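Local coordinates for protein GH30 Xylanase C (Talaromyces cellulolyticus CF-2612, PDB 6M5Z) that probably hydrolyses internal beta-1,4 linkages in the xylan backbone, at residues Q112-K117 with Y178-I183; A412-Y418 with T429-L434. Numbering follows the deposited sequence.

Contact 1. Residues Q112-K117 with Y178-I183; sequences QVWWSK and YANEGI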
loop_
_atom_site.group_PDB
_atom_site.type_symbol
_atom_site.label_atom_id
_atom_site.label_comp_id
_atom_site.label_asym_id
_atom_site.label_seq_id
_atom_site.Cartn_x
_atom_site.Cartn_y
_atom_site.Cartn_z
ATOM N N GLN A 112 0.830 -15.747 -5.781
ATOM C CA GLN A 112 1.644 -14.693 -5.128
ATOM C C GLN A 112 3.136 -14.915 -5.373
ATOM O O GLN A 112 3.829 -13.941 -5.419
ATOM C CB GLN A 112 1.289 -14.595 -3.652
ATOM C CG GLN A 112 -0.120 -14.040 -3.463
ATOM C CD GLN A 112 -0.506 -13.786 -2.026
ATOM O OE1 GLN A 112 -1.180 -12.804 -1.738
ATOM N NE2 GLN A 112 -0.109 -14.667 -1.125
ATOM N N VAL A 113 3.593 -16.141 -5.574
ATOM C CA VAL A 113 5.022 -16.344 -5.922
ATOM C C VAL A 113 5.265 -15.744 -7.308
ATOM O O VAL A 113 6.240 -14.967 -7.489
ATOM C CB VAL A 113 5.448 -17.818 -5.859
ATOM C CG1 VAL A 113 6.874 -17.929 -6.360
ATOM C CG2 VAL A 113 5.366 -18.394 -4.454
ATOM N N TRP A 114 4.393 -16.015 -8.271
ATOM C CA TRP A 114 4.545 -15.472 -9.634
ATOM C C TRP A 114 4.515 -13.933 -9.558
ATOM O O TRP A 114 5.374 -13.234 -10.128
ATOM C CB TRP A 114 3.422 -15.989 -10.523
ATOM C CG TRP A 114 3.544 -15.553 -11.951
ATOM C CD1 TRP A 114 4.257 -16.191 -12.934
ATOM C CD2 TRP A 114 3.017 -14.358 -12.543
ATOM N NE1 TRP A 114 4.156 -15.496 -14.115
ATOM C CE2 TRP A 114 3.402 -14.369 -13.903
ATOM C CE3 TRP A 114 2.235 -13.298 -12.077
ATOM C CZ2 TRP A 114 3.011 -13.376 -14.788
ATOM C CZ3 TRP A 114 1.836 -12.326 -12.959
ATOM C CH2 TRP A 114 2.222 -12.357 -14.311
ATOM N N TRP A 115 3.554 -13.422 -8.820
ATOM C CA TRP A 115 3.371 -11.966 -8.697
ATOM C C TRP A 115 4.594 -11.347 -8.034
ATOM O O TRP A 115 5.020 -10.249 -8.472
ATOM C CB TRP A 115 2.053 -11.662 -7.990
ATOM C CG TRP A 115 0.918 -11.520 -8.939
ATOM C CD1 TRP A 115 -0.096 -12.404 -9.132
ATOM C CD2 TRP A 115 0.691 -10.414 -9.832
ATOM N NE1 TRP A 115 -0.934 -11.937 -10.109
ATOM C CE2 TRP A 115 -0.477 -10.708 -10.548
ATOM C CE3 TRP A 115 1.385 -9.230 -10.112
ATOM C CZ2 TRP A 115 -0.980 -9.855 -11.534
ATOM C CZ3 TRP A 115 0.891 -8.379 -11.083
ATOM C CH2 TRP A 115 -0.308 -8.669 -11.755
ATOM N N SER A 116 5.148 -11.989 -7.016
ATOM C CA SER A 116 6.338 -11.469 -6.308
ATOM C C SER A 116 7.547 -11.431 -7.251
ATOM O O SER A 116 8.289 -10.452 -7.219
ATOM C CB SER A 116 6.645 -12.291 -5.051
ATOM O OG SER A 116 5.550 -12.217 -4.100
ATOM N N LYS A 117 7.737 -12.465 -8.061
ATOM C CA LYS A 117 8.883 -12.506 -9.004
ATOM C C LYS A 117 8.697 -11.424 -10.089
ATOM O O LYS A 117 9.672 -10.757 -10.414
ATOM C CB LYS A 117 9.049 -13.914 -9.599
ATOM C CG LYS A 117 9.492 -14.980 -8.611
ATOM C CD LYS A 117 9.625 -16.345 -9.270
ATOM C CE LYS A 117 10.136 -17.378 -8.291
ATOM N NZ LYS A 117 11.005 -18.361 -8.956
ATOM N N TYR A 178 9.296 -18.282 1.086
ATOM C CA TYR A 178 9.549 -17.259 0.054
ATOM C C TYR A 178 11.067 -17.133 -0.184
ATOM O O TYR A 178 11.459 -17.045 -1.374
ATOM C CB TYR A 178 8.867 -15.939 0.431
ATOM C CG TYR A 178 7.501 -15.847 -0.185
ATOM C CD1 TYR A 178 6.456 -16.597 0.315
ATOM C CD2 TYR A 178 7.305 -15.119 -1.339
ATOM C CE1 TYR A 178 5.201 -16.553 -0.271
ATOM C CE2 TYR A 178 6.069 -15.077 -1.959
ATOM C CZ TYR A 178 5.022 -15.806 -1.422
ATOM O OH TYR A 178 3.822 -15.773 -2.063
ATOM N N ALA A 179 11.872 -17.175 0.867
ATOM C CA ALA A 179 13.347 -17.024 0.728
ATOM C C ALA A 179 13.904 -18.184 -0.105
ATOM O O ALA A 179 14.878 -17.969 -0.872
ATOM C CB ALA A 179 13.998 -16.952 2.072
ATOM N N ASN A 180 13.285 -19.360 0.032
ATOM C CA ASN A 180 13.677 -20.596 -0.697
ATOM C C ASN A 180 13.351 -20.454 -2.175
ATOM O O ASN A 180 14.121 -20.995 -2.951
ATOM C CB ASN A 180 13.034 -21.836 -0.103
ATOM C CG ASN A 180 13.666 -22.225 1.217
ATOM O OD1 ASN A 180 14.745 -21.764 1.598
ATOM N ND2 ASN A 180 12.957 -23.060 1.943
ATOM N N GLU A 181 12.351 -19.636 -2.549
ATOM C CA GLU A 181 12.019 -19.281 -3.957
ATOM C C GLU A 181 12.857 -18.065 -4.427
ATOM O O GLU A 181 12.573 -17.554 -5.517
ATOM C CB GLU A 181 10.521 -19.015 -4.114
ATOM C CG GLU A 181 9.615 -20.200 -3.746
ATOM C CD GLU A 181 10.034 -21.592 -4.185
ATOM O OE1 GLU A 181 10.732 -21.700 -5.200
ATOM O OE2 GLU A 181 9.699 -22.581 -3.476
ATOM N N GLY A 182 13.791 -17.562 -3.622
ATOM C CA GLY A 182 14.639 -16.385 -3.934
ATOM C C GLY A 182 13.972 -15.033 -3.657
ATOM O O GLY A 182 14.523 -13.979 -4.080
ATOM N N ILE A 183 12.838 -15.021 -2.953
ATOM C CA ILE A 183 12.077 -13.748 -2.716
ATOM C C ILE A 183 12.291 -13.362 -1.259
ATOM O O ILE A 183 12.006 -14.190 -0.369
ATOM C CB ILE A 183 10.583 -13.913 -3.015
ATOM C CG1 ILE A 183 10.335 -14.317 -4.467
ATOM C CG2 ILE A 183 9.832 -12.619 -2.699
ATOM C CD1 ILE A 183 9.036 -15.023 -4.659
#

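Contact 2. Residues A412-Y418 with T429-L434; sequences ASKVSAY and TFSATL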
loop_
_atom_site.group_PDB
_atom_site.type_symbol
_atom_site.label_atom_id
_atom_site.label_comp_id
_atom_site.label_asym_id
_atom_site.label_seq_id
_atom_site.Cartn_x
_atom_site.Cartn_y
_atom_site.Cartn_z
ATOM N N ALA A 412 14.841 26.114 -12.032
ATOM C CA ALA A 412 14.820 24.929 -12.894
ATOM C C ALA A 412 15.779 25.157 -14.037
ATOM O O ALA A 412 15.696 26.231 -14.629
ATOM C CB ALA A 412 13.427 24.689 -13.418
ATOM N N SER A 413 16.572 24.146 -14.377
ATOM C CA SER A 413 17.290 24.081 -15.664
ATOM C C SER A 413 16.391 23.428 -16.723
ATOM O O SER A 413 16.471 23.831 -17.886
ATOM C CB SER A 413 18.625 23.399 -15.539
ATOM O OG SER A 413 18.474 22.055 -15.188
ATOM N N LYS A 414 15.565 22.443 -16.357
ATOM C CA LYS A 414 14.728 21.693 -17.325
ATOM C C LYS A 414 13.456 21.216 -16.619
ATOM O O LYS A 414 13.481 21.038 -15.382
ATOM C CB LYS A 414 15.379 20.393 -17.807
ATOM C CG LYS A 414 16.472 20.498 -18.845
ATOM C CD LYS A 414 17.328 19.263 -18.825
ATOM C CE LYS A 414 16.527 17.986 -18.654
ATOM N NZ LYS A 414 17.387 16.852 -18.239
ATOM N N VAL A 415 12.404 20.974 -17.390
ATOM C CA VAL A 415 11.142 20.426 -16.830
ATOM C C VAL A 415 10.571 19.451 -17.849
ATOM O O VAL A 415 10.565 19.778 -19.048
ATOM C CB VAL A 415 10.146 21.529 -16.421
ATOM C CG1 VAL A 415 9.778 22.472 -17.553
ATOM C CG2 VAL A 415 8.892 20.917 -15.808
ATOM N N SER A 416 10.152 18.267 -17.379
ATOM C CA SER A 416 9.297 17.320 -18.122
ATOM C C SER A 416 7.990 17.269 -17.347
ATOM O O SER A 416 8.055 17.013 -16.175
ATOM C CB SER A 416 9.940 15.952 -18.260
ATOM O OG SER A 416 11.146 16.064 -18.990
ATOM N N ALA A 417 6.867 17.575 -17.974
ATOM C CA ALA A 417 5.564 17.610 -17.290
ATOM C C ALA A 417 4.546 16.743 -18.030
ATOM O O ALA A 417 4.668 16.469 -19.252
ATOM C CB ALA A 417 5.082 19.018 -17.110
ATOM N N TYR A 418 3.596 16.249 -17.238
ATOM C CA TYR A 418 2.564 15.272 -17.635
ATOM C C TYR A 418 1.250 15.696 -17.018
ATOM O O TYR A 418 1.249 16.324 -15.938
ATOM C CB TYR A 418 2.910 13.865 -17.158
ATOM C CG TYR A 418 4.312 13.488 -17.523
ATOM C CD1 TYR A 418 5.346 13.960 -16.739
ATOM C CD2 TYR A 418 4.611 12.738 -18.643
ATOM C CE1 TYR A 418 6.661 13.692 -17.055
ATOM C CE2 TYR A 418 5.929 12.440 -18.961
ATOM C CZ TYR A 418 6.948 12.912 -18.152
ATOM O OH TYR A 418 8.279 12.670 -18.361
ATOM N N THR A 429 1.887 14.296 -22.370
ATOM C CA THR A 429 2.856 15.414 -22.271
ATOM C C THR A 429 2.095 16.704 -22.036
ATOM O O THR A 429 1.156 16.988 -22.788
ATOM C CB THR A 429 3.752 15.536 -23.510
ATOM O OG1 THR A 429 4.297 14.240 -23.761
ATOM C CG2 THR A 429 4.863 16.541 -23.306
ATOM N N PHE A 430 2.527 17.457 -21.042
ATOM C CA PHE A 430 1.949 18.748 -20.658
ATOM C C PHE A 430 2.949 19.842 -21.031
ATOM O O PHE A 430 4.162 19.724 -20.725
ATOM C CB PHE A 430 1.658 18.762 -19.166
ATOM C CG PHE A 430 1.125 20.065 -18.677
ATOM C CD1 PHE A 430 -0.198 20.391 -18.885
ATOM C CD2 PHE A 430 1.964 20.991 -18.071
ATOM C CE1 PHE A 430 -0.697 21.590 -18.432
ATOM C CE2 PHE A 430 1.458 22.190 -17.614
ATOM C CZ PHE A 430 0.129 22.497 -17.813
ATOM N N SER A 431 2.400 20.868 -21.668
ATOM C CA SER A 431 3.086 22.077 -22.173
ATOM C C SER A 431 3.427 23.014 -21.013
ATOM O O SER A 431 2.669 23.961 -20.783
ATOM C CB SER A 431 2.153 22.733 -23.171
ATOM O OG SER A 431 2.858 23.641 -23.984
ATOM N N ALA A 432 4.492 22.749 -20.258
ATOM C CA ALA A 432 4.897 23.631 -19.145
ATOM C C ALA A 432 5.675 24.817 -19.723
ATOM O O ALA A 432 6.295 24.672 -20.780
ATOM C CB ALA A 432 5.733 22.913 -18.119
ATOM N N THR A 433 5.629 25.943 -19.034
ATOM C CA THR A 433 6.456 27.134 -19.340
ATOM C C THR A 433 7.707 27.117 -18.470
ATOM O O THR A 433 7.684 26.546 -17.366
ATOM C CB THR A 433 5.661 28.431 -19.158
ATOM O OG1 THR A 433 5.342 28.581 -17.779
ATOM C CG2 THR A 433 4.422 28.450 -20.028
ATOM N N LEU A 434 8.756 27.798 -18.928
ATOM C CA LEU A 434 9.991 27.936 -18.133
ATOM C C LEU A 434 10.616 29.291 -18.472
ATOM O O LEU A 434 11.105 29.419 -19.578
ATOM C CB LEU A 434 10.909 26.742 -18.425
ATOM C CG LEU A 434 12.267 26.792 -17.738
ATOM C CD1 LEU A 434 12.114 26.912 -16.221
ATOM C CD2 LEU A 434 13.111 25.590 -18.122
HETATM O O HOH W 1 6.618 18.714 -20.574
#

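Contact 1. Residues Q112-K117 with Y178-I183
No hydrogen bond passes directly between segments 112-117 and 178-183, the start of helix 112-121 and the end of helix 164-180 with its following turn. Q112 opens the first helix, and its CB lies 3.2 Å from OH of Y178. A third party joins the polar groups: D109 hydrogen-bonds through OD2 to both the Y178 hydroxyl and the side-chain amide NE2 of Q112, which also reaches the backbone oxygen of R81. V113 is the first apolar link: its CG2 is 4.0 Å from CZ of Y178, and its CG1 is 4.0 Å from CD1 of I183. Beyond the two tryptophans, whose side chains instead meet helices 49-52 and 56-67, S116 points its CB toward the partner, 3.7 Å from CD1 of I183. S116 OG donates to Q112 O at 2.8 Å and is also hydrogen-bonded to N80 ND2; it lies at the edge of the Y178 ring, 3.6 Å from CE2. K117 closes the segment by lying along the surface, its CG 4.0 Å from I183 CD1 and its CE 3.7 Å from E181 O. I183 can meet three of these residues because the second helix ends in a Schellman motif: G182, with positive phi, donates from N to A179 O at 3.0 Å, while I183 N bonds to Y178 O at 2.9 Å. The chain is thereby turned so that I183 faces the first helix. Contact between the start of one outer helix and the end of the next, leading on to strand 187-189, fits the (beta/alpha)8, or TIM, barrel.

Contact 2. Residues A412-Y418 with T429-L434
This is a beta hairpin whose strands are joined at one end and splayed at the other, set near the surface of the beta-sandwich domain that accompanies the barrel in family 30 enzymes. The two segments run antiparallel, with end-to-end directions 159° apart. Y418 and T429 form a non-hydrogen-bonded pair with CA atoms 4.6 Å apart, and next to it F430 N donates to A417 O at 3.0 Å in a nearly straight bond. Away from this point the backbones separate: S431 is the centre of an inverse gamma turn that interrupts strand 428-435, and the CA atoms of V415 and A432 are already 7.4 Å apart. Side chains take over where main-chain bonding stops. The A417 CB touches both the ring edge of F430, 3.8 Å from CD2, and the CB of A432 at 4.1 Å. V415 CG1 also reaches A432 CB at 4.1 Å, and at the open end L434 CD1 meets A412 CB at 3.8 Å. These apolar groups continue into the sheet, with V439 on strand 438-443 touching A412, V415 and L434, and I453 on strand 447-454 touching A412 and V415. On its other edge strand 414-420 bonds to strand 447-454, where S413 and K414 together face T454 as a classic beta bulge. Y418 points away from the hairpin partner and stacks its ring with F362. Where the strands begin to part, a water fills the opening: it accepts from A417 N at 2.8 Å and donates to F430 O at 2.7 Å.

One contact joins helices on the outside of a barrel, the other two strands of a sandwich. Contact 1 is largely buried and belongs to the (beta/alpha)8 barrel, whereas contact 2 lies at the surface of the beta sandwich. Their centres are 39 Å apart and their nearest atoms about 23 Å apart, so they do not touch; along the chain, contact 1 is complete before contact 2 begins. Of the two, contact 1 lies closer to the chain's centre, about 18 Å against 29 Å. The V113 side chain is about 10 Å from a bound alpha-D-mannopyranose, whose pocket includes A49, S53 and N108, so contact 1 lies near the sugar but none of its residues belongs to that pocket.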